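Local structure of PrgZ (Enterococcus faecalis, 4FAJ) at residues T68-L73 against V247-W253; V277-N281 against D419-E423; L292-L297 against A536-K542; L297-K303 against K354-N358; L413-V417 against D461-L466. The protein is a membrane-anchored, extracellular receptor that binds pheromone peptide and, like its family, probably serves in peptide uptake. All coordinates share one frame; numbering follows the deposited sequence.

Along the chain, contact 1 closes before the other four open. Contacts 2 and 3 alternate their segments, contact 4 falls between the segments of both, and contact 5 falls between those of contact 3. Contacts 2, 3 and 4 form a touching group, with centres 12 to 15 Å apart. Contacts 2 and 4 share one zinc ion, and contacts 3 and 4 share Leu-297. Contact 5 touches contact 2 where Val-417 and Leu-466 meet Glu-423 at the start of helix 421-437, and it belongs to the same branched mixed sheet as contact 3, about 32 Å away between centres. Contact 1 stands apart at a smaller four-stranded sheet. Residues of all five contacts reach the bound peptide.

Contact 1: T68-L73 against V247-W253; sequences TPVQSL and VGTSDKW
The six-membered ring of Trp-253 carries Val-70 on one face, with CG2 lying 3.7 Å from the ring centroid in a CH-pi contact. At the ring edge, near its plane, Thr-68 O lies 3.5 Å from Trp-253 CH2. The indole also meets the ring of Phe-274, with the planes about 15° apart. This contact joins the loop after strand 61-66 to the turn before strand 252-257 and the first residues of that strand, at the four-stranded mixed sheet of a family 5 solute-binding protein. One direct hydrogen bond ties them, from Gly-248 N to Val-70 O at 2.7 Å. Gly-248 has a positive phi of 94°, a conformation that suits glycine. Two waters add bridges, one between Val-70 N and Ser-250 O, the other between Gln-71 NE2 and Gly-248 O. Pro-69 O is gripped twice, by Thr-68 OG1 and Gln-71 NE2, which arrive from opposite faces of its carbonyl plane. A bend at chi2 (-65°) brings NE2 to that oxygen. Pro-69 CB sits 3.4 Å from Ser-250 O. The two branches of Val-247 work separately: CG2 meets Leu-73 CD1 at 3.6 Å, while CG1 rests 3.2 Å from Gln-71 O.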
# COMPACT_ATOMS: atom_id res chain seq x y z
N THR A 68 -2.25 -5.26 -11.69
CA THR A 68 -3.72 -5.28 -11.73
C THR A 68 -4.23 -4.10 -12.55
O THR A 68 -3.46 -3.18 -12.82
CB THR A 68 -4.36 -5.15 -10.32
OG1 THR A 68 -4.25 -3.79 -9.87
CG2 THR A 68 -3.73 -6.11 -9.29
N PRO A 69 -5.53 -4.11 -12.93
CA PRO A 69 -6.11 -2.88 -13.48
C PRO A 69 -6.11 -1.75 -12.46
O PRO A 69 -5.99 -1.99 -11.26
CB PRO A 69 -7.54 -3.29 -13.83
CG PRO A 69 -7.48 -4.83 -13.95
CD PRO A 69 -6.51 -5.21 -12.89
N VAL A 70 -6.23 -0.53 -12.95
CA VAL A 70 -6.39 0.63 -12.09
C VAL A 70 -7.72 0.48 -11.36
O VAL A 70 -8.70 0.10 -11.97
CB VAL A 70 -6.37 1.92 -12.92
CG1 VAL A 70 -6.86 3.11 -12.10
CG2 VAL A 70 -4.95 2.17 -13.46
N GLN A 71 -7.73 0.76 -10.06
CA GLN A 71 -8.93 0.62 -9.24
C GLN A 71 -9.59 1.97 -8.88
O GLN A 71 -10.82 2.04 -8.78
CB GLN A 71 -8.60 -0.12 -7.96
CG GLN A 71 -8.00 -1.47 -8.16
CD GLN A 71 -8.96 -2.43 -8.82
OE1 GLN A 71 -10.07 -2.61 -8.33
NE2 GLN A 71 -8.55 -3.04 -9.91
N SER A 72 -8.78 3.02 -8.70
CA SER A 72 -9.29 4.35 -8.38
C SER A 72 -8.47 5.44 -9.07
O SER A 72 -7.25 5.30 -9.26
CB SER A 72 -9.26 4.56 -6.85
OG SER A 72 -9.59 5.89 -6.51
N LEU A 73 -9.15 6.52 -9.46
CA LEU A 73 -8.52 7.73 -9.97
C LEU A 73 -8.72 8.91 -9.01
O LEU A 73 -8.52 10.07 -9.40
CB LEU A 73 -9.08 8.07 -11.35
CG LEU A 73 -8.94 7.01 -12.44
CD1 LEU A 73 -9.67 7.47 -13.71
CD2 LEU A 73 -7.48 6.75 -12.72
N VAL A 247 -12.21 2.02 -15.50
CA VAL A 247 -11.63 1.88 -14.18
C VAL A 247 -12.07 0.56 -13.58
O VAL A 247 -13.25 0.24 -13.60
CB VAL A 247 -12.06 3.01 -13.23
CG1 VAL A 247 -11.51 2.76 -11.81
CG2 VAL A 247 -11.58 4.37 -13.76
N GLY A 248 -11.13 -0.21 -13.06
CA GLY A 248 -11.43 -1.50 -12.46
C GLY A 248 -11.29 -2.70 -13.39
O GLY A 248 -11.21 -3.83 -12.91
N THR A 249 -11.22 -2.45 -14.70
CA THR A 249 -11.25 -3.54 -15.68
C THR A 249 -10.19 -3.50 -16.80
O THR A 249 -9.81 -4.56 -17.28
CB THR A 249 -12.64 -3.64 -16.34
OG1 THR A 249 -12.92 -2.43 -17.05
CG2 THR A 249 -13.73 -3.87 -15.30
N SER A 250 -9.74 -2.31 -17.22
CA SER A 250 -8.83 -2.19 -18.38
C SER A 250 -7.44 -2.77 -18.10
O SER A 250 -6.84 -2.46 -17.06
CB SER A 250 -8.64 -0.73 -18.80
OG SER A 250 -9.71 -0.22 -19.56
N ASP A 251 -6.94 -3.59 -19.02
CA ASP A 251 -5.60 -4.18 -18.91
C ASP A 251 -4.51 -3.30 -19.55
O ASP A 251 -3.33 -3.66 -19.51
CB ASP A 251 -5.58 -5.59 -19.53
CG ASP A 251 -5.56 -5.59 -21.06
OD1 ASP A 251 -6.10 -4.64 -21.67
OD2 ASP A 251 -5.02 -6.54 -21.65
N LYS A 252 -4.91 -2.17 -20.13
CA LYS A 252 -3.98 -1.23 -20.78
C LYS A 252 -4.34 0.20 -20.45
O LYS A 252 -5.52 0.53 -20.35
CB LYS A 252 -4.10 -1.34 -22.29
CG LYS A 252 -3.64 -2.61 -22.86
CD LYS A 252 -3.77 -2.54 -24.37
CE LYS A 252 -3.14 -3.75 -25.02
NZ LYS A 252 -3.79 -4.99 -24.60
N TRP A 253 -3.33 1.05 -20.29
CA TRP A 253 -3.54 2.49 -20.26
C TRP A 253 -2.29 3.24 -20.69
O TRP A 253 -1.18 2.67 -20.74
CB TRP A 253 -4.05 2.96 -18.88
CG TRP A 253 -3.20 2.60 -17.73
CD1 TRP A 253 -2.23 3.37 -17.16
CD2 TRP A 253 -3.24 1.39 -16.98
NE1 TRP A 253 -1.65 2.71 -16.11
CE2 TRP A 253 -2.25 1.48 -15.98
CE3 TRP A 253 -4.01 0.22 -17.07
CZ2 TRP A 253 -2.02 0.46 -15.06
CZ3 TRP A 253 -3.77 -0.80 -16.16
CH2 TRP A 253 -2.79 -0.67 -15.17
O HOH W 1 -6.93 -0.08 -15.64
O HOH W 2 -9.91 -5.52 -11.28

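Contact 2: V277-N281 against D419-E423; sequences VKEIN and DGEFE. With ZN (zinc ion), chain F.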
# COMPACT_ATOMS: atom_id res chain seq x y z
N VAL A 277 0.25 -7.64 -16.51
CA VAL A 277 0.84 -8.97 -16.71
C VAL A 277 0.44 -9.88 -15.56
O VAL A 277 0.78 -9.63 -14.40
CB VAL A 277 2.37 -8.89 -16.85
CG1 VAL A 277 3.00 -10.31 -16.96
CG2 VAL A 277 2.73 -8.07 -18.08
N LYS A 278 -0.32 -10.93 -15.87
CA LYS A 278 -0.76 -11.90 -14.88
C LYS A 278 -0.01 -13.22 -15.03
O LYS A 278 0.11 -13.99 -14.07
CB LYS A 278 -2.25 -12.17 -15.02
CG LYS A 278 -3.17 -10.94 -14.97
CD LYS A 278 -4.00 -10.86 -13.67
CE LYS A 278 -5.48 -10.61 -13.94
NZ LYS A 278 -6.28 -11.85 -13.93
N GLU A 279 0.48 -13.49 -16.25
CA GLU A 279 1.20 -14.73 -16.57
C GLU A 279 2.63 -14.39 -16.97
O GLU A 279 2.87 -13.74 -17.99
CB GLU A 279 0.49 -15.49 -17.69
CG GLU A 279 1.30 -16.68 -18.27
CD GLU A 279 1.79 -17.63 -17.22
OE1 GLU A 279 0.98 -18.04 -16.36
OE2 GLU A 279 2.99 -17.99 -17.23
N ILE A 280 3.58 -14.84 -16.15
CA ILE A 280 4.99 -14.43 -16.28
C ILE A 280 5.64 -14.89 -17.60
O ILE A 280 6.46 -14.17 -18.18
CB ILE A 280 5.83 -14.95 -15.07
CG1 ILE A 280 5.25 -14.43 -13.75
CG2 ILE A 280 7.30 -14.58 -15.22
CD1 ILE A 280 4.94 -12.95 -13.70
N ASN A 281 5.28 -16.08 -18.06
CA ASN A 281 5.78 -16.59 -19.34
C ASN A 281 5.46 -15.63 -20.49
O ASN A 281 6.28 -15.42 -21.37
CB ASN A 281 5.19 -17.96 -19.64
CG ASN A 281 5.78 -18.58 -20.87
OD1 ASN A 281 6.95 -18.95 -20.88
ND2 ASN A 281 4.98 -18.71 -21.93
N ASP A 419 -6.19 -13.38 -8.85
CA ASP A 419 -6.16 -14.43 -9.88
C ASP A 419 -4.91 -14.43 -10.79
O ASP A 419 -4.88 -15.13 -11.80
CB ASP A 419 -7.46 -14.46 -10.70
CG ASP A 419 -7.78 -13.15 -11.38
OD1 ASP A 419 -6.97 -12.21 -11.28
OD2 ASP A 419 -8.85 -13.07 -12.01
N GLY A 420 -3.88 -13.67 -10.42
CA GLY A 420 -2.57 -13.71 -11.10
C GLY A 420 -1.81 -15.01 -10.86
O GLY A 420 -2.11 -15.78 -9.92
N GLU A 421 -0.81 -15.29 -11.71
CA GLU A 421 -0.17 -16.61 -11.69
C GLU A 421 0.39 -16.96 -10.31
O GLU A 421 0.08 -18.01 -9.76
CB GLU A 421 0.97 -16.69 -12.72
CG GLU A 421 1.66 -18.05 -12.73
CD GLU A 421 2.75 -18.16 -13.77
OE1 GLU A 421 3.13 -17.13 -14.37
OE2 GLU A 421 3.22 -19.30 -14.01
N PHE A 422 1.23 -16.08 -9.77
CA PHE A 422 1.95 -16.40 -8.54
C PHE A 422 1.14 -16.18 -7.27
O PHE A 422 1.45 -16.78 -6.26
CB PHE A 422 3.31 -15.72 -8.51
CG PHE A 422 4.33 -16.47 -9.31
CD1 PHE A 422 5.13 -17.43 -8.72
CD2 PHE A 422 4.42 -16.28 -10.69
CE1 PHE A 422 6.04 -18.17 -9.47
CE2 PHE A 422 5.33 -17.03 -11.46
CZ PHE A 422 6.13 -17.97 -10.84
N GLU A 423 0.08 -15.39 -7.34
CA GLU A 423 -0.82 -15.27 -6.20
C GLU A 423 -1.60 -16.58 -6.03
O GLU A 423 -1.71 -17.11 -4.93
CB GLU A 423 -1.74 -14.05 -6.35
CG GLU A 423 -0.99 -12.70 -6.22
CD GLU A 423 -0.10 -12.35 -7.43
OE1 GLU A 423 -0.46 -12.71 -8.56
OE2 GLU A 423 0.97 -11.71 -7.24
ZN ZN F . 3.62 -19.41 -15.98
O HOH W 3 1.77 -13.70 -11.22
O HOH W 4 -5.30 -15.12 -14.66
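Lys-278 and Gly-420 bring the two backbones together, with CA atoms 4.6 Å apart and chain directions differing by 44°, and Glu-421 N donates to Lys-278 O. Beyond this bond lies a zinc site. Glu-279 OE2 and Glu-421 OE2 each bind the zinc ion at 2.0 Å, and Tyr-301 OH is the third ligand from this chain. The two carboxylate planes are 46° apart. Glu-279 OE2 lies 3.0 Å from Glu-421 OE1, a pairing of two acceptors that the metal charge probably makes tolerable. Glu-421 reaches across with CG anti to its backbone N (-180°) and an extended chain. Its OE1 accepts from Ile-280 N at 2.9 Å, nearly along the C-O direction. Glu-279 is the N-cap of helix 280-288, and its metal-binding OE2 also accepts from Asn-281 N at 3.1 Å. Both carboxylates thus meet the first N-H groups of helix 280-288, which should favour their negative charge. Lys-278 NZ forms a salt bridge with Asp-419 OD1 at 2.8 Å, from above the carboxylate plane. Ile-280 CG1 packs 3.5 Å from Phe-422 CE2. Tyr-301 of helix 299-305 touches both side chains, and Pro-296 of strand 294-297 touches Ile-280, so helices 280-288 and 421-437 meet beside both.

Contact 3: L292-L297 against A536-K542; sequences LDEAPL and AKLEKSK
Asp-293 and Lys-542 form the shortest salt bridge here, with NZ 2.9 Å from OD1 and above the carboxylate plane. Asp-293 OD2 accepts from Thr-63 N of strand 61-66. Asp-293 O takes a hydrogen bond from Lys-540 N. A second charged group joins Glu-294, Lys-537 and Glu-539 on one face. Lys-537 NZ binds Glu-539 OE1 at 3.1 Å and makes a weak bond to Glu-294 OE2 at 3.5 Å. Lys-537 CG sits between the backbone N and carbonyl carbon (chi1 66°), and the extended chain carries NZ to both glutamates. The two glutamate side chains lie side by side, their carboxylate planes 28° apart, and the shared lysine probably eases repulsion. Tyr-555 OH also binds Lys-537 NZ, and Thr-65 N holds Glu-294 OE1. Ala-295 and Leu-538 are a hydrogen-bonded pair, with Leu-538 N 2.9 Å from Ala-295 O. Pro-296, lacking an N-H, falls in a non-hydrogen-bonded pair with Lys-537. On the other face Leu-297 CD1 packs 3.7 Å from Leu-538 CG, the side chains crossing at about a right angle. Tyr-287 of helix 280-288 covers Ala-295 and Leu-538 there. The arrangement is an antiparallel beta ladder, its strands at 158°, with short strand 294-297 lining long strand 528-539.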
# COMPACT_ATOMS: atom_id res chain seq x y z
N LEU A 292 7.58 -5.40 -24.70
CA LEU A 292 7.53 -4.81 -23.38
C LEU A 292 8.94 -4.37 -23.00
O LEU A 292 9.91 -5.03 -23.39
CB LEU A 292 7.02 -5.82 -22.34
CG LEU A 292 5.52 -6.12 -22.24
CD1 LEU A 292 5.23 -7.26 -21.21
CD2 LEU A 292 4.72 -4.88 -21.87
N ASP A 293 9.05 -3.29 -22.23
CA ASP A 293 10.35 -2.79 -21.80
C ASP A 293 10.69 -3.22 -20.36
O ASP A 293 11.76 -2.92 -19.84
CB ASP A 293 10.39 -1.26 -21.96
CG ASP A 293 10.24 -0.84 -23.42
OD1 ASP A 293 10.95 -1.40 -24.26
OD2 ASP A 293 9.40 0.05 -23.73
N GLU A 294 9.78 -3.93 -19.71
CA GLU A 294 10.07 -4.60 -18.44
C GLU A 294 9.21 -5.85 -18.34
O GLU A 294 8.20 -5.97 -19.05
CB GLU A 294 9.83 -3.67 -17.24
CG GLU A 294 8.40 -3.35 -17.00
CD GLU A 294 8.16 -2.48 -15.78
OE1 GLU A 294 6.98 -2.25 -15.45
OE2 GLU A 294 9.13 -2.02 -15.15
N ALA A 295 9.63 -6.79 -17.50
CA ALA A 295 8.91 -8.03 -17.26
C ALA A 295 9.10 -8.47 -15.82
O ALA A 295 10.24 -8.61 -15.37
CB ALA A 295 9.39 -9.12 -18.22
N PRO A 296 7.99 -8.71 -15.09
CA PRO A 296 8.14 -9.20 -13.72
C PRO A 296 8.59 -10.65 -13.71
O PRO A 296 8.33 -11.39 -14.67
CB PRO A 296 6.73 -9.06 -13.15
CG PRO A 296 5.85 -9.26 -14.34
CD PRO A 296 6.57 -8.55 -15.45
N LEU A 297 9.28 -11.04 -12.63
CA LEU A 297 9.84 -12.39 -12.49
C LEU A 297 9.60 -13.02 -11.11
O LEU A 297 9.61 -12.33 -10.09
CB LEU A 297 11.35 -12.35 -12.75
CG LEU A 297 11.82 -11.93 -14.14
CD1 LEU A 297 13.34 -11.73 -14.16
CD2 LEU A 297 11.40 -12.93 -15.21
N ALA A 536 11.36 -8.55 -8.44
CA ALA A 536 12.36 -8.98 -9.42
C ALA A 536 11.81 -8.80 -10.81
O ALA A 536 10.62 -9.05 -11.06
CB ALA A 536 12.78 -10.42 -9.22
N LYS A 537 12.68 -8.40 -11.72
CA LYS A 537 12.25 -8.08 -13.07
C LYS A 537 13.41 -7.96 -14.02
O LYS A 537 14.54 -7.78 -13.60
CB LYS A 537 11.48 -6.74 -13.06
CG LYS A 537 12.32 -5.53 -12.70
CD LYS A 537 11.43 -4.32 -12.52
CE LYS A 537 12.20 -3.04 -12.32
NZ LYS A 537 11.26 -1.87 -12.41
N LEU A 538 13.10 -8.06 -15.31
CA LEU A 538 14.00 -7.65 -16.36
C LEU A 538 13.63 -6.22 -16.72
O LEU A 538 12.46 -5.87 -16.72
CB LEU A 538 13.83 -8.53 -17.59
CG LEU A 538 14.11 -10.02 -17.38
CD1 LEU A 538 13.73 -10.83 -18.63
CD2 LEU A 538 15.57 -10.23 -16.99
N GLU A 539 14.62 -5.39 -17.04
CA GLU A 539 14.34 -4.04 -17.52
C GLU A 539 15.33 -3.67 -18.61
O GLU A 539 16.53 -3.89 -18.46
CB GLU A 539 14.36 -3.03 -16.37
CG GLU A 539 14.01 -1.61 -16.80
CD GLU A 539 13.61 -0.73 -15.63
OE1 GLU A 539 12.52 -0.96 -15.08
OE2 GLU A 539 14.39 0.18 -15.28
N LYS A 540 14.83 -3.14 -19.72
CA LYS A 540 15.70 -2.86 -20.86
C LYS A 540 16.74 -1.82 -20.42
O LYS A 540 16.41 -0.88 -19.68
CB LYS A 540 14.90 -2.36 -22.06
CG LYS A 540 13.86 -3.35 -22.61
CD LYS A 540 14.49 -4.48 -23.41
CE LYS A 540 13.42 -5.44 -23.97
NZ LYS A 540 14.00 -6.50 -24.83
N SER A 541 17.97 -2.00 -20.90
CA SER A 541 19.10 -1.13 -20.56
C SER A 541 18.86 0.32 -20.94
O SER A 541 19.33 1.23 -20.26
CB SER A 541 20.36 -1.62 -21.28
OG SER A 541 20.59 -3.00 -21.05
N LYS A 542 18.12 0.54 -22.03
CA LYS A 542 17.87 1.89 -22.55
C LYS A 542 17.06 2.78 -21.58
O LYS A 542 17.09 4.01 -21.69
CB LYS A 542 17.14 1.81 -23.90
CG LYS A 542 15.66 1.42 -23.77
CD LYS A 542 15.00 1.01 -25.08
CE LYS A 542 13.53 0.66 -24.82
NZ LYS A 542 12.80 0.03 -25.95
O HOH W 5 8.90 -10.06 -8.62

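Contact 4: L297-K303 against K354-N358; sequences LAGEYAK and KLLDN. With ZN (zinc ion), chain F; ZN (zinc ion), chain G.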
# COMPACT_ATOMS: atom_id res chain seq x y z
N LEU A 297 9.28 -11.04 -12.63
CA LEU A 297 9.84 -12.39 -12.49
C LEU A 297 9.60 -13.02 -11.11
O LEU A 297 9.61 -12.33 -10.09
CB LEU A 297 11.35 -12.35 -12.75
CG LEU A 297 11.82 -11.93 -14.14
CD1 LEU A 297 13.34 -11.73 -14.16
CD2 LEU A 297 11.40 -12.93 -15.21
N ALA A 298 9.40 -14.34 -11.10
CA ALA A 298 9.32 -15.13 -9.88
C ALA A 298 9.51 -16.61 -10.22
O ALA A 298 9.48 -16.97 -11.38
CB ALA A 298 7.99 -14.93 -9.20
N GLY A 299 9.70 -17.44 -9.19
CA GLY A 299 9.83 -18.90 -9.35
C GLY A 299 10.84 -19.34 -10.38
O GLY A 299 11.93 -18.78 -10.48
N GLU A 300 10.48 -20.35 -11.17
CA GLU A 300 11.38 -20.89 -12.18
C GLU A 300 11.84 -19.83 -13.19
O GLU A 300 12.96 -19.90 -13.68
CB GLU A 300 10.72 -22.08 -12.87
CG GLU A 300 11.51 -22.72 -14.01
CD GLU A 300 12.80 -23.42 -13.56
OE1 GLU A 300 13.00 -23.64 -12.33
OE2 GLU A 300 13.61 -23.76 -14.46
N TYR A 301 11.00 -18.85 -13.48
CA TYR A 301 11.35 -17.78 -14.42
C TYR A 301 12.48 -16.92 -13.84
O TYR A 301 13.42 -16.57 -14.54
CB TYR A 301 10.14 -16.90 -14.75
CG TYR A 301 8.92 -17.66 -15.20
CD1 TYR A 301 8.82 -18.16 -16.50
CD2 TYR A 301 7.85 -17.88 -14.34
CE1 TYR A 301 7.69 -18.86 -16.94
CE2 TYR A 301 6.70 -18.61 -14.76
CZ TYR A 301 6.64 -19.08 -16.06
OH TYR A 301 5.52 -19.76 -16.50
N ALA A 302 12.36 -16.57 -12.57
CA ALA A 302 13.41 -15.80 -11.88
C ALA A 302 14.70 -16.62 -11.81
O ALA A 302 15.79 -16.10 -12.06
CB ALA A 302 12.96 -15.41 -10.50
N LYS A 303 14.58 -17.90 -11.45
CA LYS A 303 15.72 -18.83 -11.43
C LYS A 303 16.51 -18.81 -12.75
O LYS A 303 17.74 -18.73 -12.74
CB LYS A 303 15.22 -20.25 -11.13
CG LYS A 303 16.33 -21.23 -10.73
CD LYS A 303 15.76 -22.47 -10.06
CE LYS A 303 16.74 -23.12 -9.09
NZ LYS A 303 17.85 -23.80 -9.80
N LYS A 354 11.74 -21.59 -2.91
CA LYS A 354 11.31 -22.45 -4.01
C LYS A 354 10.26 -21.76 -4.87
O LYS A 354 10.43 -21.65 -6.07
CB LYS A 354 10.75 -23.77 -3.47
CG LYS A 354 11.67 -24.44 -2.47
CD LYS A 354 11.00 -25.62 -1.77
CE LYS A 354 11.89 -26.19 -0.66
NZ LYS A 354 11.16 -27.12 0.27
N LEU A 355 9.21 -21.27 -4.23
CA LEU A 355 8.10 -20.66 -4.96
C LEU A 355 8.44 -19.28 -5.52
O LEU A 355 8.22 -19.02 -6.69
CB LEU A 355 6.86 -20.60 -4.07
CG LEU A 355 5.54 -20.23 -4.75
CD1 LEU A 355 4.37 -20.70 -3.91
CD2 LEU A 355 5.45 -18.74 -5.00
N LEU A 356 8.98 -18.39 -4.68
CA LEU A 356 9.27 -17.03 -5.12
C LEU A 356 10.64 -16.91 -5.76
O LEU A 356 10.75 -16.44 -6.89
CB LEU A 356 9.16 -16.06 -3.95
CG LEU A 356 7.77 -16.02 -3.33
CD1 LEU A 356 7.79 -15.13 -2.12
CD2 LEU A 356 6.73 -15.58 -4.34
N ASP A 357 11.68 -17.29 -5.01
CA ASP A 357 13.04 -17.44 -5.53
C ASP A 357 13.54 -16.18 -6.26
O ASP A 357 14.19 -16.27 -7.31
CB ASP A 357 13.10 -18.65 -6.47
CG ASP A 357 14.50 -19.16 -6.68
OD1 ASP A 357 15.43 -18.67 -6.00
OD2 ASP A 357 14.68 -20.05 -7.54
N ASN A 358 13.26 -15.01 -5.70
CA ASN A 358 13.49 -13.76 -6.40
C ASN A 358 13.87 -12.60 -5.48
O ASN A 358 13.58 -11.45 -5.79
CB ASN A 358 12.21 -13.39 -7.16
CG ASN A 358 11.05 -13.09 -6.24
OD1 ASN A 358 11.16 -13.22 -5.01
ND2 ASN A 358 9.91 -12.71 -6.82
ZN ZN F . 3.62 -19.41 -15.98
ZN ZN G . 17.34 -19.73 -5.83
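This is a helix-end contact: the last turn of helix 348-356 meets the start of helix 299-305 through backbone atoms. Gly-299 N donates to Leu-356 O at 2.7 Å, from above the carbonyl plane. Gly-299 CA also lies 3.1 Å from Leu-355 O. The close approach and the positive phi of 50° both suit glycine. Asn-358 ND2 makes a straight but weak bond, 3.3 Å long, to Leu-297 O, while its OD1 is held by Ser-360 OG. Ala-302 CB packs 3.5 Å from Asp-357 O. The two oxygens of Asp-357 have different neighbours: OD1 binds a zinc ion at 2.2 Å and accepts from Lys-306 NZ, whereas OD2 lies 3.6 Å from Lys-303 CB. With CG anti to the backbone N (chi1 -161°), the carboxylate reaches both. Tyr-301 OH binds a different zinc ion, the one shared with Glu-279 and Glu-421. Around the contact, Ala-298 and Leu-355 pack on helix 421-437, Tyr-301 on helix 280-288, and Leu-356 and Asn-358 on strand 528-539.

Contact 5: L413-V417 against D461-L466; sequences LDLLV and DFTLSL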
# COMPACT_ATOMS: atom_id res chain seq x y z
N LEU A 413 -11.87 -24.03 5.52
CA LEU A 413 -11.53 -22.62 5.43
C LEU A 413 -11.27 -22.24 3.98
O LEU A 413 -10.52 -22.92 3.28
CB LEU A 413 -10.29 -22.30 6.26
CG LEU A 413 -10.44 -22.41 7.77
CD1 LEU A 413 -9.10 -22.16 8.44
CD2 LEU A 413 -11.49 -21.44 8.29
N ASP A 414 -11.89 -21.15 3.53
CA ASP A 414 -11.63 -20.63 2.21
C ASP A 414 -10.51 -19.58 2.23
O ASP A 414 -10.42 -18.79 3.18
CB ASP A 414 -12.88 -19.99 1.62
CG ASP A 414 -12.65 -19.52 0.20
OD1 ASP A 414 -12.38 -20.39 -0.65
OD2 ASP A 414 -12.68 -18.29 -0.04
N LEU A 415 -9.68 -19.59 1.19
CA LEU A 415 -8.56 -18.67 1.05
C LEU A 415 -8.70 -17.85 -0.24
O LEU A 415 -8.55 -18.38 -1.35
CB LEU A 415 -7.25 -19.47 1.03
CG LEU A 415 -5.95 -18.69 0.80
CD1 LEU A 415 -5.85 -17.49 1.74
CD2 LEU A 415 -4.75 -19.61 0.98
N LEU A 416 -8.99 -16.56 -0.08
CA LEU A 416 -9.08 -15.64 -1.21
C LEU A 416 -7.70 -15.20 -1.68
O LEU A 416 -6.84 -14.83 -0.86
CB LEU A 416 -9.90 -14.39 -0.85
CG LEU A 416 -11.41 -14.51 -0.75
CD1 LEU A 416 -12.03 -13.12 -0.56
CD2 LEU A 416 -12.00 -15.22 -1.98
N VAL A 417 -7.50 -15.22 -2.99
CA VAL A 417 -6.26 -14.77 -3.60
C VAL A 417 -6.58 -14.04 -4.90
O VAL A 417 -7.61 -14.28 -5.53
CB VAL A 417 -5.29 -15.94 -3.88
CG1 VAL A 417 -4.97 -16.71 -2.60
CG2 VAL A 417 -5.87 -16.89 -4.96
N ASP A 461 -16.27 -10.15 3.63
CA ASP A 461 -16.88 -11.31 3.00
C ASP A 461 -15.75 -12.29 2.64
O ASP A 461 -15.47 -12.57 1.48
CB ASP A 461 -17.66 -10.88 1.75
CG ASP A 461 -18.46 -12.01 1.12
OD1 ASP A 461 -18.58 -13.10 1.73
OD2 ASP A 461 -18.97 -11.81 -0.00
N PHE A 462 -15.10 -12.79 3.68
CA PHE A 462 -14.01 -13.73 3.52
C PHE A 462 -13.76 -14.49 4.82
O PHE A 462 -14.27 -14.13 5.88
CB PHE A 462 -12.74 -13.01 3.06
CG PHE A 462 -12.05 -12.23 4.15
CD1 PHE A 462 -12.45 -10.95 4.47
CD2 PHE A 462 -10.98 -12.79 4.85
CE1 PHE A 462 -11.81 -10.23 5.47
CE2 PHE A 462 -10.34 -12.07 5.85
CZ PHE A 462 -10.76 -10.80 6.15
N THR A 463 -12.95 -15.53 4.71
CA THR A 463 -12.51 -16.31 5.85
C THR A 463 -11.02 -16.08 6.05
O THR A 463 -10.62 -15.40 7.01
CB THR A 463 -12.86 -17.79 5.61
OG1 THR A 463 -14.28 -17.90 5.52
CG2 THR A 463 -12.34 -18.67 6.74
N LEU A 464 -10.20 -16.59 5.13
CA LEU A 464 -8.79 -16.24 5.04
C LEU A 464 -8.55 -15.42 3.78
O LEU A 464 -9.22 -15.61 2.75
CB LEU A 464 -7.89 -17.48 4.95
CG LEU A 464 -7.85 -18.49 6.09
CD1 LEU A 464 -7.12 -19.73 5.59
CD2 LEU A 464 -7.15 -17.88 7.30
N SER A 465 -7.54 -14.57 3.85
CA SER A 465 -7.17 -13.74 2.71
C SER A 465 -5.66 -13.61 2.57
O SER A 465 -4.98 -13.26 3.53
CB SER A 465 -7.78 -12.36 2.89
OG SER A 465 -7.32 -11.46 1.90
N LEU A 466 -5.14 -13.88 1.37
CA LEU A 466 -3.75 -13.60 1.06
C LEU A 466 -3.68 -12.17 0.56
O LEU A 466 -3.93 -11.89 -0.63
CB LEU A 466 -3.20 -14.55 -0.01
CG LEU A 466 -1.75 -14.31 -0.45
CD1 LEU A 466 -0.83 -14.36 0.76
CD2 LEU A 466 -1.32 -15.36 -1.47
O HOH W 6 -12.19 -16.46 2.23
O HOH W 7 -14.42 -20.85 4.84
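Leu-415 turns its CG opposite the backbone N (chi1 176°), and the bend at the next torsion sets CD1 3.8 Å from Leu-464 CB. The same methyl lies 3.7 Å from Leu-466 N. Leu-416 points to the face opposite Leu-415. With CG beside its own N (chi1 -75°), its CD1 lies 3.7 Å from Phe-462 CB. There the leucine and phenylalanine side chains cross at about a right angle. At the start of the pairing, Leu-413 CD2 and Thr-463 CG2 are only 3.3 Å apart, a tight methyl contact. The strands run parallel, with axes 26° apart. Leu-464 N bonds to Asp-414 O, Leu-416 N to Leu-464 O, and Leu-466 N to Leu-416 O, so the donors come from both strands in turn. Strand 412-418 is flanked by 464-470 and 442-448. Helix 450-459 links those two flanking strands in a beta-alpha-beta crossover and packs on Leu-416 and Ser-465. Asp-414 OD1 accepts from Thr-444 and Thr-446 of the other neighbour strand. Its OD2 lies 3.0 Å from a water that accepts from Thr-463 N. A second water lies between Asp-414 N and Thr-463 OG1. Further along, Leu-466 packs on an aromatic side chain of the bound peptide, and its CB meets Val-417 CG1 at 3.8 Å.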